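Local coordinates for MazG-related protein (Thermotoga maritima, PDB 2YXH) that binds magnesium ions through a cluster of acidic side chains and, like other MazG-family proteins, probably hydrolyses nucleoside triphosphates to monophosphates and diphosphate, at residues P17-E20 and K21-I24; E37-E40 and A41-N45; L50-E53 and I54-I58. The protein carries 1 engineered substitution. All coordinates share one frame; numbering follows the deposited sequence.

How the contacts relate
The three contacts follow one another along the chain of a mostly helical protein without strands. Contact 1 sits at the short helix 17-20 and the loop that leads into helix 24-43. Contact 2 lies at the far end of helix 24-43, and contact 3 near the start of helix 47-72. The centres of contacts 1 and 2 are about 28 Å apart, and those of contacts 1 and 3 about 21 Å. Contacts 2 and 3 are close neighbours, about 11 Å between centres. There the two helices bring E37, E53 and D56 to one magnesium ion, and V42 packs on L50. All three contacts touch the second subunit, including contacts 2 and 3, which hold metal ligands.

Contact 1. Residues P17-E20 and K21-I24; sequences PWLE and KQSI
W18 and Q22 form the main side-chain contact. The amide of Q22 is stacked on one face of the indole, the two planes only 7° apart. Its CD lies over the rim of the ring system, 3.4 Å from W18 CE2. Further along the ring, Q22 CG makes a CH-pi contact with the six-membered ring, 3.6 Å from its centroid and almost on the normal. The Q22 chain bends at chi2 (-48°), which folds the amide back over the indole. With an alanine in place of W18 the indole face is gone, and the Q22 amide, left with its bond to the main chain, would probably be held less firmly flat.

Hydrogen bonds tie the same residues. Q22 NE2 points at W18 O in an almost straight bond, but the modelled 2.3 Å is too short to be taken literally. Q22 N bonds to L19 O at 2.7 Å, coming from above the carbonyl plane. K21 N reaches W18 O only weakly. L19 O and Q22 O also receive the guanidinium of R70.

The charged pair is looser. E20 and K21 run side by side in a weak salt bridge, with OE2 of E20 3.4 Å from NZ of K21.

W18 also packs on L102 of the second subunit, and L19 on L63 of helix 47-72. The W18 side chain lies about 7 Å from a bound magnesium ion. The arrangement is a short helical turn running into S23, the N-cap of helix 24-43.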
loop_
_atom_site.group_PDB
_atom_site.type_symbol
_atom_site.label_atom_id
_atom_site.label_comp_id
_atom_site.label_asym_id
_atom_site.label_seq_id
_atom_site.Cartn_x
_atom_site.Cartn_y
_atom_site.Cartn_z
ATOM N N PRO A 17 -16.638 -11.489 -8.344
ATOM C CA PRO A 17 -17.351 -10.832 -9.472
ATOM C C PRO A 17 -17.431 -9.273 -9.364
ATOM O O PRO A 17 -17.574 -8.579 -10.351
ATOM C CB PRO A 17 -18.749 -11.501 -9.418
ATOM C CG PRO A 17 -18.957 -11.756 -7.919
ATOM C CD PRO A 17 -17.557 -12.263 -7.472
ATOM N N TRP A 18 -17.320 -8.734 -8.152
ATOM C CA TRP A 18 -17.228 -7.327 -7.943
ATOM C C TRP A 18 -15.842 -6.860 -8.459
ATOM O O TRP A 18 -15.753 -5.829 -9.198
ATOM C CB TRP A 18 -17.463 -6.974 -6.448
ATOM C CG TRP A 18 -17.181 -5.594 -6.161
ATOM C CD1 TRP A 18 -18.059 -4.503 -6.341
ATOM C CD2 TRP A 18 -15.940 -5.042 -5.728
ATOM N NE1 TRP A 18 -17.413 -3.344 -5.994
ATOM C CE2 TRP A 18 -16.114 -3.639 -5.625
ATOM C CE3 TRP A 18 -14.695 -5.595 -5.372
ATOM C CZ2 TRP A 18 -15.092 -2.795 -5.171
ATOM C CZ3 TRP A 18 -13.702 -4.770 -4.944
ATOM C CH2 TRP A 18 -13.895 -3.365 -4.869
ATOM N N LEU A 19 -14.780 -7.602 -8.107
ATOM C CA LEU A 19 -13.412 -7.134 -8.414
ATOM C C LEU A 19 -13.233 -7.077 -9.937
ATOM O O LEU A 19 -12.728 -6.048 -10.484
ATOM C CB LEU A 19 -12.312 -7.932 -7.688
ATOM C CG LEU A 19 -10.865 -7.451 -7.989
ATOM C CD1 LEU A 19 -10.725 -5.935 -7.657
ATOM C CD2 LEU A 19 -9.743 -8.312 -7.340
ATOM N N GLU A 20 -13.775 -8.112 -10.609
ATOM C CA GLU A 20 -13.741 -8.274 -12.105
ATOM C C GLU A 20 -14.241 -6.991 -12.807
ATOM O O GLU A 20 -13.683 -6.584 -13.888
ATOM C CB GLU A 20 -14.590 -9.471 -12.526
ATOM C CG GLU A 20 -15.007 -9.451 -13.950
ATOM C CD GLU A 20 -15.454 -10.844 -14.463
ATOM O OE1 GLU A 20 -15.723 -11.740 -13.613
ATOM O OE2 GLU A 20 -15.558 -11.024 -15.727
ATOM N N LYS A 21 -15.263 -6.360 -12.212
ATOM C CA LYS A 21 -15.851 -5.179 -12.758
ATOM C C LYS A 21 -15.128 -3.897 -12.428
ATOM O O LYS A 21 -15.499 -2.847 -12.985
ATOM C CB LYS A 21 -17.342 -5.077 -12.404
ATOM C CG LYS A 21 -18.225 -6.214 -13.074
ATOM C CD LYS A 21 -17.854 -6.354 -14.591
ATOM C CE LYS A 21 -18.117 -7.723 -15.301
ATOM N NZ LYS A 21 -16.986 -7.960 -16.366
ATOM N N GLN A 22 -14.146 -3.932 -11.518
ATOM C CA GLN A 22 -13.375 -2.713 -11.128
ATOM C C GLN A 22 -12.172 -2.395 -12.057
ATOM O O GLN A 22 -11.372 -3.259 -12.415
ATOM C CB GLN A 22 -12.911 -2.736 -9.636
ATOM C CG GLN A 22 -13.915 -3.286 -8.655
ATOM C CD GLN A 22 -15.284 -2.689 -8.836
ATOM O OE1 GLN A 22 -15.460 -1.444 -8.698
ATOM N NE2 GLN A 22 -16.287 -3.551 -9.162
ATOM N N SER A 23 -12.035 -1.147 -12.447
ATOM C CA SER A 23 -10.855 -0.742 -13.218
ATOM C C SER A 23 -9.825 -0.181 -12.233
ATOM O O SER A 23 -10.144 0.211 -11.104
ATOM C CB SER A 23 -11.220 0.350 -14.224
ATOM O OG SER A 23 -11.581 1.489 -13.495
ATOM N N ILE A 24 -8.581 -0.147 -12.666
ATOM C CA ILE A 24 -7.495 0.442 -11.868
ATOM C C ILE A 24 -7.798 1.849 -11.429
ATOM O O ILE A 24 -7.575 2.227 -10.290
ATOM C CB ILE A 24 -6.103 0.260 -12.581
ATOM C CG1 ILE A 24 -4.951 0.326 -11.582
ATOM C CG2 ILE A 24 -5.920 1.163 -13.760
ATOM C CD1 ILE A 24 -3.662 -0.227 -12.171
#

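Contact 2. Residues E37-E40 and A41-N45; sequences EVAE and AVKKN. With MG (magnesium ion), chain D.
V38 O takes the N-H of V42 at 2.8 Å, and CG2 of V42 also rests against this oxygen at 3.3 Å. V42 CG2 stands anti to its own carbonyl carbon, on the side of the backbone N, which turns it back toward V38. A41, K43 and K44 make the matching backbone bonds to E37, A39 and E40.

The main polar side-chain pair is E40 and K44, one turn apart. E40 bends at chi2 (74°) and swings its carboxylate toward K44. OE2 lies 3.0 Å from K44 CE, while the salt bridge from OE2 to NZ is long at 3.8 Å. A water joins the two groups more closely: it accepts from K44 NZ at 2.6 Å and donates weakly to E40 OE1.

E37 faces another way. Its chain is extended beyond CG, and OE2 binds the magnesium ion at 2.0 Å. E34, E53, D56 and two waters complete the site. V38 and V42 pack on L50 of helix 47-72, and V38 also meets L28 of the second subunit.

The last turn of helix 24-43 closes at N45 in a Schellman motif, with positive phi and two bonds back into the last turn, one of them N45 N to V42 O.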
loop_
_atom_site.group_PDB
_atom_site.type_symbol
_atom_site.label_atom_id
_atom_site.label_comp_id
_atom_site.label_asym_id
_atom_site.label_seq_id
_atom_site.Cartn_x
_atom_site.Cartn_y
_atom_site.Cartn_z
ATOM N N GLU A 37 -9.559 8.386 5.143
ATOM C CA GLU A 37 -9.956 7.820 6.409
ATOM C C GLU A 37 -8.788 7.815 7.347
ATOM O O GLU A 37 -8.955 7.994 8.535
ATOM C CB GLU A 37 -10.633 6.492 6.252
ATOM C CG GLU A 37 -11.826 6.564 5.276
ATOM C CD GLU A 37 -12.565 5.236 5.194
ATOM O OE1 GLU A 37 -13.775 5.293 5.004
ATOM O OE2 GLU A 37 -11.975 4.121 5.349
ATOM N N VAL A 38 -7.577 7.701 6.820
ATOM C CA VAL A 38 -6.410 7.574 7.694
ATOM C C VAL A 38 -6.137 8.997 8.291
ATOM O O VAL A 38 -5.973 9.193 9.524
ATOM C CB VAL A 38 -5.166 7.031 6.913
ATOM C CG1 VAL A 38 -3.941 7.298 7.664
ATOM C CG2 VAL A 38 -5.314 5.513 6.675
ATOM N N ALA A 39 -6.105 9.977 7.409
ATOM C CA ALA A 39 -5.963 11.376 7.805
ATOM C C ALA A 39 -6.987 11.740 8.869
ATOM O O ALA A 39 -6.634 12.246 9.905
ATOM C CB ALA A 39 -6.077 12.213 6.645
ATOM N N GLU A 40 -8.250 11.410 8.694
ATOM C CA GLU A 40 -9.206 11.688 9.771
ATOM C C GLU A 40 -8.836 10.964 11.081
ATOM O O GLU A 40 -8.888 11.520 12.159
ATOM C CB GLU A 40 -10.630 11.344 9.278
ATOM C CG GLU A 40 -11.672 11.170 10.353
ATOM C CD GLU A 40 -12.145 12.508 11.019
ATOM O OE1 GLU A 40 -11.684 13.575 10.570
ATOM O OE2 GLU A 40 -12.944 12.460 12.005
ATOM N N ALA A 41 -8.428 9.719 11.014
ATOM C CA ALA A 41 -8.176 9.013 12.290
ATOM C C ALA A 41 -6.954 9.609 13.003
ATOM O O ALA A 41 -6.935 9.745 14.224
ATOM C CB ALA A 41 -8.046 7.574 12.065
ATOM N N VAL A 42 -5.959 9.998 12.248
ATOM C CA VAL A 42 -4.817 10.706 12.848
ATOM C C VAL A 42 -5.304 12.003 13.547
ATOM O O VAL A 42 -5.079 12.232 14.731
ATOM C CB VAL A 42 -3.757 11.017 11.775
ATOM C CG1 VAL A 42 -2.606 11.948 12.288
ATOM C CG2 VAL A 42 -3.183 9.759 11.265
ATOM N N LYS A 43 -6.026 12.814 12.789
ATOM C CA LYS A 43 -6.670 13.982 13.369
ATOM C C LYS A 43 -7.328 13.748 14.720
ATOM O O LYS A 43 -7.096 14.503 15.628
ATOM C CB LYS A 43 -7.677 14.582 12.393
ATOM C CG LYS A 43 -7.022 15.608 11.464
ATOM C CD LYS A 43 -7.906 15.916 10.166
ATOM C CE LYS A 43 -7.074 16.684 9.095
ATOM N NZ LYS A 43 -7.613 16.223 7.779
ATOM N N LYS A 44 -8.095 12.685 14.879
ATOM C CA LYS A 44 -8.727 12.426 16.160
ATOM C C LYS A 44 -7.888 11.681 17.180
ATOM O O LYS A 44 -8.408 11.303 18.207
ATOM C CB LYS A 44 -10.030 11.653 15.955
ATOM C CG LYS A 44 -10.963 12.205 14.891
ATOM C CD LYS A 44 -11.466 13.660 15.194
ATOM C CE LYS A 44 -12.961 13.831 14.723
ATOM N NZ LYS A 44 -13.470 15.238 14.472
ATOM N N ASN A 45 -6.619 11.408 16.901
ATOM C CA ASN A 45 -5.892 10.394 17.733
ATOM C C ASN A 45 -6.770 9.217 18.068
ATOM O O ASN A 45 -6.851 8.758 19.199
ATOM C CB ASN A 45 -5.316 11.050 19.028
ATOM C CG ASN A 45 -4.476 12.292 18.737
ATOM O OD1 ASN A 45 -4.605 13.323 19.372
ATOM N ND2 ASN A 45 -3.593 12.175 17.814
HETATM MG MG MG D . -11.416 2.234 5.688
HETATM O O HOH W 1 -13.611 15.908 11.939
HETATM O O HOH W 2 -13.058 2.185 7.323
HETATM O O HOH W 3 -12.914 1.425 4.177
#

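Contact 3. Residues L50-E53 and I54-I58; sequences LEEE and IGDMI. Engineered in segment 54-58: M57 (natural residue Leu). With MG (magnesium ion), chain D.
E53 and D56 lie side by side and point the same way from helix 47-72. They are the ExxD half of the MazG magnesium site, whose ExxE pair, E34 and E37, comes from helix 24-43. Their carboxylate planes are turned 80° apart. E53 OE1 binds the metal at 2.1 Å and D56 OD2 at 1.9 Å. The two oxygens are 3.1 Å apart, and the shared ion probably offsets their repulsion. The E53 chain bends at chi2 (-61°), which curls its carboxylate round to the ion.

E52 comes to D56 at a slant, one turn away, its carboxylate almost perpendicular to that of D56. K86 of the second subunit forms salt bridges with E52 OE2 and D56 OD1 and probably eases the crowding of negative charge.

L50 and I54 lie alongside each other and point the same way, with CD1 of L50 4.0 Å from CG1 of I54. M57, an engineered selenomethionine, sets its CB against E53 O and packs on A61 of the second subunit.

Two waters join these groups. One links E52 O to D56 OD1. The other, a magnesium ligand, donates to E52 OE2 and E53 OE2, each at 2.5 Å.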
loop_
_atom_site.group_PDB
_atom_site.type_symbol
_atom_site.label_atom_id
_atom_site.label_comp_id
_atom_site.label_asym_id
_atom_site.label_seq_id
_atom_site.Cartn_x
_atom_site.Cartn_y
_atom_site.Cartn_z
ATOM N N LEU A 50 -7.415 4.221 13.566
ATOM C CA LEU A 50 -6.199 4.445 12.770
ATOM C C LEU A 50 -5.730 3.031 12.326
ATOM O O LEU A 50 -5.361 2.840 11.169
ATOM C CB LEU A 50 -5.121 5.262 13.516
ATOM C CG LEU A 50 -3.826 5.564 12.723
ATOM C CD1 LEU A 50 -3.932 6.156 11.334
ATOM C CD2 LEU A 50 -2.945 6.435 13.629
ATOM N N GLU A 51 -5.841 2.063 13.248
ATOM C CA GLU A 51 -5.363 0.755 12.961
ATOM C C GLU A 51 -6.218 0.056 11.873
ATOM O O GLU A 51 -5.681 -0.536 10.968
ATOM C CB GLU A 51 -5.354 -0.088 14.210
ATOM C CG GLU A 51 -5.044 -1.529 13.964
ATOM C CD GLU A 51 -5.250 -2.326 15.258
ATOM O OE1 GLU A 51 -6.431 -2.499 15.623
ATOM O OE2 GLU A 51 -4.263 -2.764 15.914
ATOM N N GLU A 52 -7.520 0.135 11.969
ATOM C CA GLU A 52 -8.365 -0.180 10.897
ATOM C C GLU A 52 -8.007 0.458 9.552
ATOM O O GLU A 52 -7.876 -0.237 8.594
ATOM C CB GLU A 52 -9.820 0.081 11.267
ATOM C CG GLU A 52 -10.889 -0.498 10.189
ATOM C CD GLU A 52 -12.221 0.359 10.034
ATOM O OE1 GLU A 52 -12.605 1.073 10.997
ATOM O OE2 GLU A 52 -12.887 0.264 8.965
ATOM N N GLU A 53 -7.986 1.786 9.432
ATOM C CA GLU A 53 -7.719 2.365 8.180
ATOM C C GLU A 53 -6.300 2.020 7.613
ATOM O O GLU A 53 -6.118 1.956 6.387
ATOM C CB GLU A 53 -7.899 3.877 8.332
ATOM C CG GLU A 53 -9.261 4.177 9.058
ATOM C CD GLU A 53 -10.459 3.649 8.242
ATOM O OE1 GLU A 53 -10.293 3.289 7.053
ATOM O OE2 GLU A 53 -11.581 3.545 8.774
ATOM N N ILE A 54 -5.293 1.943 8.475
ATOM C CA ILE A 54 -3.966 1.484 7.960
ATOM C C ILE A 54 -4.159 0.142 7.193
ATOM O O ILE A 54 -3.720 -0.040 6.045
ATOM C CB ILE A 54 -2.919 1.388 9.074
ATOM C CG1 ILE A 54 -2.583 2.841 9.560
ATOM C CG2 ILE A 54 -1.611 0.760 8.501
ATOM C CD1 ILE A 54 -1.989 3.765 8.465
ATOM N N GLY A 55 -4.886 -0.785 7.826
ATOM C CA GLY A 55 -5.122 -2.027 7.125
ATOM C C GLY A 55 -5.916 -1.839 5.825
ATOM O O GLY A 55 -5.521 -2.351 4.763
ATOM N N ASP A 56 -7.038 -1.110 5.897
ATOM C CA ASP A 56 -7.798 -0.792 4.685
ATOM C C ASP A 56 -6.920 -0.256 3.587
ATOM O O ASP A 56 -7.083 -0.551 2.435
ATOM C CB ASP A 56 -8.812 0.265 5.035
ATOM C CG ASP A 56 -10.004 -0.288 5.733
ATOM O OD1 ASP A 56 -10.113 -1.502 6.003
ATOM O OD2 ASP A 56 -10.917 0.438 5.927
HETATM N N MSE A 57 -6.008 0.620 3.969
HETATM C CA MSE A 57 -5.192 1.370 3.054
HETATM C C MSE A 57 -4.226 0.448 2.324
HETATM O O MSE A 57 -4.042 0.551 1.128
HETATM C CB MSE A 57 -4.404 2.415 3.875
HETATM C CG MSE A 57 -3.425 3.222 2.947
HETATM SE SE MSE A 57 -2.026 4.254 3.891
HETATM C CE MSE A 57 -1.104 2.674 4.831
ATOM N N ILE A 58 -3.578 -0.438 3.082
ATOM C CA ILE A 58 -2.633 -1.386 2.501
ATOM C C ILE A 58 -3.320 -2.411 1.552
ATOM O O ILE A 58 -2.828 -2.681 0.431
ATOM C CB ILE A 58 -1.906 -2.176 3.584
ATOM C CG1 ILE A 58 -0.858 -1.292 4.270
ATOM C CG2 ILE A 58 -1.270 -3.469 2.957
ATOM C CD1 ILE A 58 -0.166 -2.014 5.454
HETATM MG MG MG D . -11.416 2.234 5.688
HETATM O O HOH W 4 -9.509 -2.830 8.410
HETATM O O HOH W 2 -13.058 2.185 7.323
HETATM O O HOH W 3 -12.914 1.425 4.177
#